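Local coordinates for salicylaldehyde dehydrogenase NahF (Pseudomonas putida, PDB 4JZ6), which oxidises salicylaldehyde to salicylate with NAD+ in naphthalene degradation and accepts a broad range of other aldehydes, at the interface of chains A and B. Coordinates in Å, arbitrary orientation; residue numbers count along the deposited sequence, not the author numbering. Chains: chain A/B, Salicylaldehyde dehydrogenase NahF.

Contact 1: the interface of chains A and B. Residues chain A 247, 250-251, 254-255, 266, 268, 467-468, 471; chain B 258, 261-263.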
# COMPACT_ATOMS: atom_id res chain seq x y z
N THR A 247 -16.44 -2.32 -3.78
CA THR A 247 -15.92 -2.03 -2.45
C THR A 247 -16.25 -3.16 -1.49
O THR A 247 -15.39 -3.63 -0.75
CB THR A 247 -16.52 -0.72 -1.92
OG1 THR A 247 -16.25 0.34 -2.84
CG2 THR A 247 -15.92 -0.38 -0.56
N GLY A 250 -13.93 -5.88 -2.25
CA GLY A 250 -12.58 -5.38 -2.06
C GLY A 250 -12.12 -5.46 -0.61
O GLY A 250 -10.98 -5.88 -0.34
N SER A 251 -12.99 -5.07 0.31
CA SER A 251 -12.69 -5.16 1.74
C SER A 251 -12.40 -6.61 2.14
O SER A 251 -11.41 -6.89 2.82
CB SER A 251 -13.85 -4.61 2.57
OG SER A 251 -13.61 -4.81 3.95
N ALA A 254 -9.05 -7.69 0.92
CA ALA A 254 -7.98 -7.06 1.69
C ALA A 254 -7.87 -7.69 3.07
O ALA A 254 -6.77 -7.87 3.59
CB ALA A 254 -8.22 -5.56 1.80
N GLN A 255 -9.02 -8.03 3.66
CA GLN A 255 -9.04 -8.72 4.94
C GLN A 255 -8.30 -10.06 4.87
O GLN A 255 -7.61 -10.45 5.81
CB GLN A 255 -10.47 -8.92 5.42
CG GLN A 255 -11.16 -7.63 5.81
CD GLN A 255 -12.60 -7.82 6.23
OE1 GLN A 255 -13.52 -7.37 5.55
NE2 GLN A 255 -12.80 -8.48 7.38
N LEU A 266 -5.93 -1.85 -4.68
CA LEU A 266 -7.39 -1.90 -4.65
C LEU A 266 -8.01 -0.81 -5.51
O LEU A 266 -7.82 0.38 -5.26
CB LEU A 266 -7.89 -1.78 -3.20
CG LEU A 266 -8.27 -3.09 -2.51
CD1 LEU A 266 -7.54 -4.30 -3.12
CD2 LEU A 266 -8.03 -2.99 -1.01
N LEU A 268 -11.54 0.22 -6.54
CA LEU A 268 -12.90 -0.11 -6.13
C LEU A 268 -13.94 0.89 -6.62
O LEU A 268 -13.72 1.59 -7.61
CB LEU A 268 -12.97 -0.24 -4.61
CG LEU A 268 -11.84 -1.10 -4.05
CD1 LEU A 268 -11.92 -1.17 -2.54
CD2 LEU A 268 -11.88 -2.49 -4.66
N LYS A 467 -10.23 6.86 -0.23
CA LYS A 467 -11.34 6.34 0.57
C LYS A 467 -11.81 4.96 0.12
O LYS A 467 -11.00 4.09 -0.15
CB LYS A 467 -12.53 7.31 0.55
CG LYS A 467 -12.19 8.73 0.95
CD LYS A 467 -13.45 9.57 0.92
CE LYS A 467 -13.13 11.03 0.70
NZ LYS A 467 -14.39 11.82 0.50
N ASN A 468 -13.13 4.78 0.03
CA ASN A 468 -13.70 3.48 -0.32
C ASN A 468 -13.38 3.03 -1.75
O ASN A 468 -13.68 1.90 -2.12
CB ASN A 468 -15.21 3.46 -0.09
CG ASN A 468 -15.57 3.23 1.36
OD1 ASN A 468 -14.80 3.55 2.27
ND2 ASN A 468 -16.75 2.66 1.59
N TYR A 471 -6.93 1.89 -2.69
CA TYR A 471 -5.61 2.51 -2.64
C TYR A 471 -4.70 1.82 -3.63
O TYR A 471 -5.02 0.75 -4.16
CB TYR A 471 -5.03 2.43 -1.23
CG TYR A 471 -5.27 1.11 -0.54
CD1 TYR A 471 -4.57 -0.03 -0.92
CD2 TYR A 471 -6.17 1.01 0.52
CE1 TYR A 471 -4.77 -1.24 -0.28
CE2 TYR A 471 -6.38 -0.21 1.17
CZ TYR A 471 -5.67 -1.33 0.76
OH TYR A 471 -5.86 -2.54 1.39
N ALA B 258 -8.61 -3.11 6.80
CA ALA B 258 -9.23 -3.66 5.61
C ALA B 258 -10.75 -3.55 5.67
O ALA B 258 -11.41 -3.36 4.65
CB ALA B 258 -8.81 -5.09 5.40
N LEU B 261 -11.18 -0.23 4.45
CA LEU B 261 -10.41 0.06 3.23
C LEU B 261 -9.32 1.11 3.43
O LEU B 261 -9.08 1.93 2.54
CB LEU B 261 -11.33 0.49 2.07
CG LEU B 261 -12.28 -0.48 1.35
CD1 LEU B 261 -11.56 -1.75 0.92
CD2 LEU B 261 -13.49 -0.83 2.20
N LYS B 262 -8.65 1.09 4.58
CA LYS B 262 -7.63 2.10 4.85
C LYS B 262 -6.24 1.57 4.58
O LYS B 262 -5.91 0.44 4.92
CB LYS B 262 -7.75 2.63 6.28
CG LYS B 262 -9.16 3.06 6.64
CD LYS B 262 -9.18 4.24 7.57
CE LYS B 262 -10.61 4.60 7.96
NZ LYS B 262 -10.63 5.73 8.94
N ARG B 263 -5.42 2.40 3.95
CA ARG B 263 -4.05 2.03 3.62
C ARG B 263 -3.18 1.98 4.87
O ARG B 263 -3.29 2.83 5.76
CB ARG B 263 -3.46 3.01 2.61
CG ARG B 263 -1.97 2.85 2.35
CD ARG B 263 -1.56 3.72 1.18
NE ARG B 263 -0.12 3.72 0.94
CZ ARG B 263 0.46 4.46 -0.00
NH1 ARG B 263 -0.29 5.23 -0.78
NH2 ARG B 263 1.78 4.42 -0.17
O HOH W 1 -8.69 4.31 1.32
O HOH W 2 -6.91 -2.01 4.03

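Contact 2: the interface of chains A and B. Residues chain A 112, 290-291, 294-295, 328, 340; chain B 498-500.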
# COMPACT_ATOMS: atom_id res chain seq x y z
N LEU A 112 -18.52 1.44 -29.94
CA LEU A 112 -17.79 2.56 -29.38
C LEU A 112 -16.93 2.11 -28.20
O LEU A 112 -15.71 2.29 -28.20
CB LEU A 112 -18.75 3.67 -28.95
CG LEU A 112 -18.14 4.87 -28.22
CD1 LEU A 112 -17.20 5.65 -29.14
CD2 LEU A 112 -19.23 5.77 -27.68
N VAL A 290 -23.70 14.20 -20.32
CA VAL A 290 -24.30 13.17 -21.17
C VAL A 290 -23.33 12.03 -21.44
O VAL A 290 -23.69 10.85 -21.33
CB VAL A 290 -24.80 13.76 -22.50
CG1 VAL A 290 -25.22 12.65 -23.44
CG2 VAL A 290 -25.95 14.70 -22.25
N PHE A 291 -22.09 12.38 -21.76
CA PHE A 291 -21.07 11.39 -22.08
C PHE A 291 -20.69 10.54 -20.87
O PHE A 291 -20.73 9.30 -20.93
CB PHE A 291 -19.83 12.08 -22.65
CG PHE A 291 -18.66 11.16 -22.82
CD1 PHE A 291 -18.63 10.22 -23.84
CD2 PHE A 291 -17.57 11.25 -21.97
CE1 PHE A 291 -17.55 9.38 -24.00
CE2 PHE A 291 -16.48 10.41 -22.13
CZ PHE A 291 -16.47 9.48 -23.15
N PHE A 294 -23.65 8.18 -19.42
CA PHE A 294 -24.30 7.10 -20.15
C PHE A 294 -23.42 6.28 -21.08
O PHE A 294 -23.92 5.42 -21.81
CB PHE A 294 -25.50 7.66 -20.90
CG PHE A 294 -26.50 8.31 -20.01
CD1 PHE A 294 -27.19 7.55 -19.07
CD2 PHE A 294 -26.73 9.67 -20.08
CE1 PHE A 294 -28.11 8.15 -18.23
CE2 PHE A 294 -27.64 10.27 -19.25
CZ PHE A 294 -28.34 9.51 -18.31
N LEU A 295 -22.12 6.54 -21.07
CA LEU A 295 -21.21 5.68 -21.80
C LEU A 295 -21.28 4.29 -21.18
O LEU A 295 -21.21 4.16 -19.95
CB LEU A 295 -19.80 6.25 -21.77
CG LEU A 295 -18.70 5.40 -22.40
CD1 LEU A 295 -19.01 5.10 -23.85
CD2 LEU A 295 -17.38 6.12 -22.29
N LEU A 328 -31.11 9.88 -26.66
CA LEU A 328 -30.11 8.81 -26.75
C LEU A 328 -30.71 7.47 -27.18
O LEU A 328 -31.81 7.11 -26.75
CB LEU A 328 -29.37 8.64 -25.42
CG LEU A 328 -28.43 9.76 -24.96
CD1 LEU A 328 -27.70 9.36 -23.69
CD2 LEU A 328 -27.45 10.10 -26.05
N ILE A 340 -26.39 3.61 -27.66
CA ILE A 340 -25.67 4.30 -26.60
C ILE A 340 -25.95 3.55 -25.30
O ILE A 340 -25.03 3.25 -24.53
CB ILE A 340 -26.09 5.77 -26.47
CG1 ILE A 340 -25.97 6.47 -27.83
CG2 ILE A 340 -25.26 6.48 -25.41
CD1 ILE A 340 -24.60 6.39 -28.44
N TYR B 498 -17.36 15.01 -28.36
CA TYR B 498 -17.74 13.75 -27.73
C TYR B 498 -18.45 12.84 -28.75
O TYR B 498 -19.15 13.33 -29.63
CB TYR B 498 -18.65 14.00 -26.53
CG TYR B 498 -17.99 14.78 -25.42
CD1 TYR B 498 -17.32 14.12 -24.39
CD2 TYR B 498 -18.04 16.17 -25.39
CE1 TYR B 498 -16.72 14.83 -23.37
CE2 TYR B 498 -17.44 16.88 -24.38
CZ TYR B 498 -16.78 16.21 -23.37
OH TYR B 498 -16.18 16.91 -22.35
N PRO B 499 -18.25 11.52 -28.62
CA PRO B 499 -18.82 10.52 -29.54
C PRO B 499 -20.34 10.61 -29.67
O PRO B 499 -20.87 10.44 -30.77
CB PRO B 499 -18.44 9.19 -28.89
CG PRO B 499 -18.04 9.53 -27.49
CD PRO B 499 -17.46 10.89 -27.56
N PHE B 500 -21.02 10.87 -28.56
CA PHE B 500 -22.48 11.01 -28.60
C PHE B 500 -22.94 12.17 -27.75
O PHE B 500 -22.12 12.94 -27.25
CB PHE B 500 -23.16 9.71 -28.17
CG PHE B 500 -22.77 9.24 -26.81
CD1 PHE B 500 -21.72 8.35 -26.64
CD2 PHE B 500 -23.46 9.67 -25.69
CE1 PHE B 500 -21.37 7.91 -25.39
CE2 PHE B 500 -23.10 9.22 -24.43
CZ PHE B 500 -22.06 8.34 -24.28
OXT PHE B 500 -24.14 12.36 -27.55

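Contact 1: the interface of chains A and B
Two hydrogen bonds grip the hydroxyl of A:Ser251, one of them across the interface. OG gives to the backbone carbonyl O of B:Ala258 at 2.7 Å and to the side-chain carbonyl OE1 of A:Gln255, one helical turn on, at 3.0 Å. Having one hydrogen, the hydroxyl presumably shares it or alternates. It stands above both carbonyl planes, 39° out of the one at B:Ala258, and OG is anti to the backbone N (chi1 175°), directed at the C-terminal turn of the partner's helix 247-259. There the methyl of B:Ala258 packs on A:Ala254 and on CG of A:Gln255.

B:Leu261, in a left-handed backbone conformation just beyond that helix, drives its side chain between helix 247-259 of chain A and the A:Leu268 loop. Its CD1 meets CD1 of A:Leu268 tip to tip at 3.5 Å, while CD2 crosses obliquely against the methyl CG2 of A:Thr247 at 3.7 Å. A:Thr247 OG1 in turn bonds A:Asn468 O at 3.1 Å, tying the helix to the neighbouring 3-10 turn.

Next to the leucine backbone, the ring of A:Tyr471, its CG in the crowded position (chi1 41°), turns an edge to the B:Leu261 carbonyl carbon and has A:Leu266 CB over the rim of one face. Its phenol reaches B:Lys262 O through water 2, 2.9 Å from A:Tyr471 OH. Water 1, 2.7 Å from B:Leu261 O, joins that carbonyl to A:Lys467 O.

The patch joins the subunits of the deposited dimer, adjoins a salicylaldehyde site lined by Lys262, Arg263 and Tyr471, and may steady A:Glu267, the predicted catalytic glutamate, through its neighbours A:Leu268 and, more lightly, A:Leu266.

Contact 2: the interface of chains A and B
The last three residues of chain B, at the extreme C-terminus of this aldehyde dehydrogenase, lie against chain A, where the aromatic ring of B:Phe500 enters a hydrophobic pocket, making it the residue with the most surface hidden in the patch (165 Å²).

Packing is tight around this ring. A:Ile340 puts its methyl CG2 over the centre of one face, 3.7 Å from the centroid in a CH-pi contact, and its CD1 lies 3.6 Å from B:Phe500 CB. CD2 of A:Leu112 and CB of A:Leu295 meet the ring at its edge, in plane, with A:Leu112 CD2 3.7 Å from B:Phe500 CD1. The far rim presses on the end of helix 282-294: CE2 approaches the backbone carbonyl O of A:Val290 at 3.5 Å, and CZ lies near the main chain where this helix passes into 3-10 helix 295-298. The ring gets there with CG in the crowded position between backbone N and carbonyl carbon (chi1 57°) and with its plane turned square to the CA-CB-CG plane (chi2 -92°).

Toward the start of the tail less surface is buried, 45 Å² for B:Pro499 and 20 Å² for B:Tyr498, though single contacts stay close. A:Phe291, with CG anti to the backbone N (chi1 172°), crosses B:Pro499 and B:Tyr498 at about right angles. Its CE1 touches CG of the proline ring at 3.5 Å, and its CG meets CD1 of the tyrosine at 3.6 Å. B:Tyr498 thus engages through CD1 and CE1, along one side of its ring. No nitrogen or oxygen of one side comes within bonding reach of the other here, so the contact in this patch is apolar, and the terminal carboxylate of B:Phe500 makes no hydrogen bond across it. A:Leu112 directly precedes A:Trp113, a residue of the salicylaldehyde pocket, and the docked tail may thereby support one wall of that pocket.

About 30 Å separates the centres of contact 1 and contact 2, and no residue belongs to both. In contact 1 the end of helix 247-259 and the following loop of chain B meet the same helix of chain A, whereas contact 2 is made by the C-terminal tail that follows strand 485-491. Their centres lie about 7 Å and 22 Å from A:Glu267. Because the interface is two-fold symmetric, each contact occurs twice with the chains exchanged. Chain B reaches chain A at well-separated points, one near the catalytic region and one more peripheral, an arrangement consistent with a stable dimer.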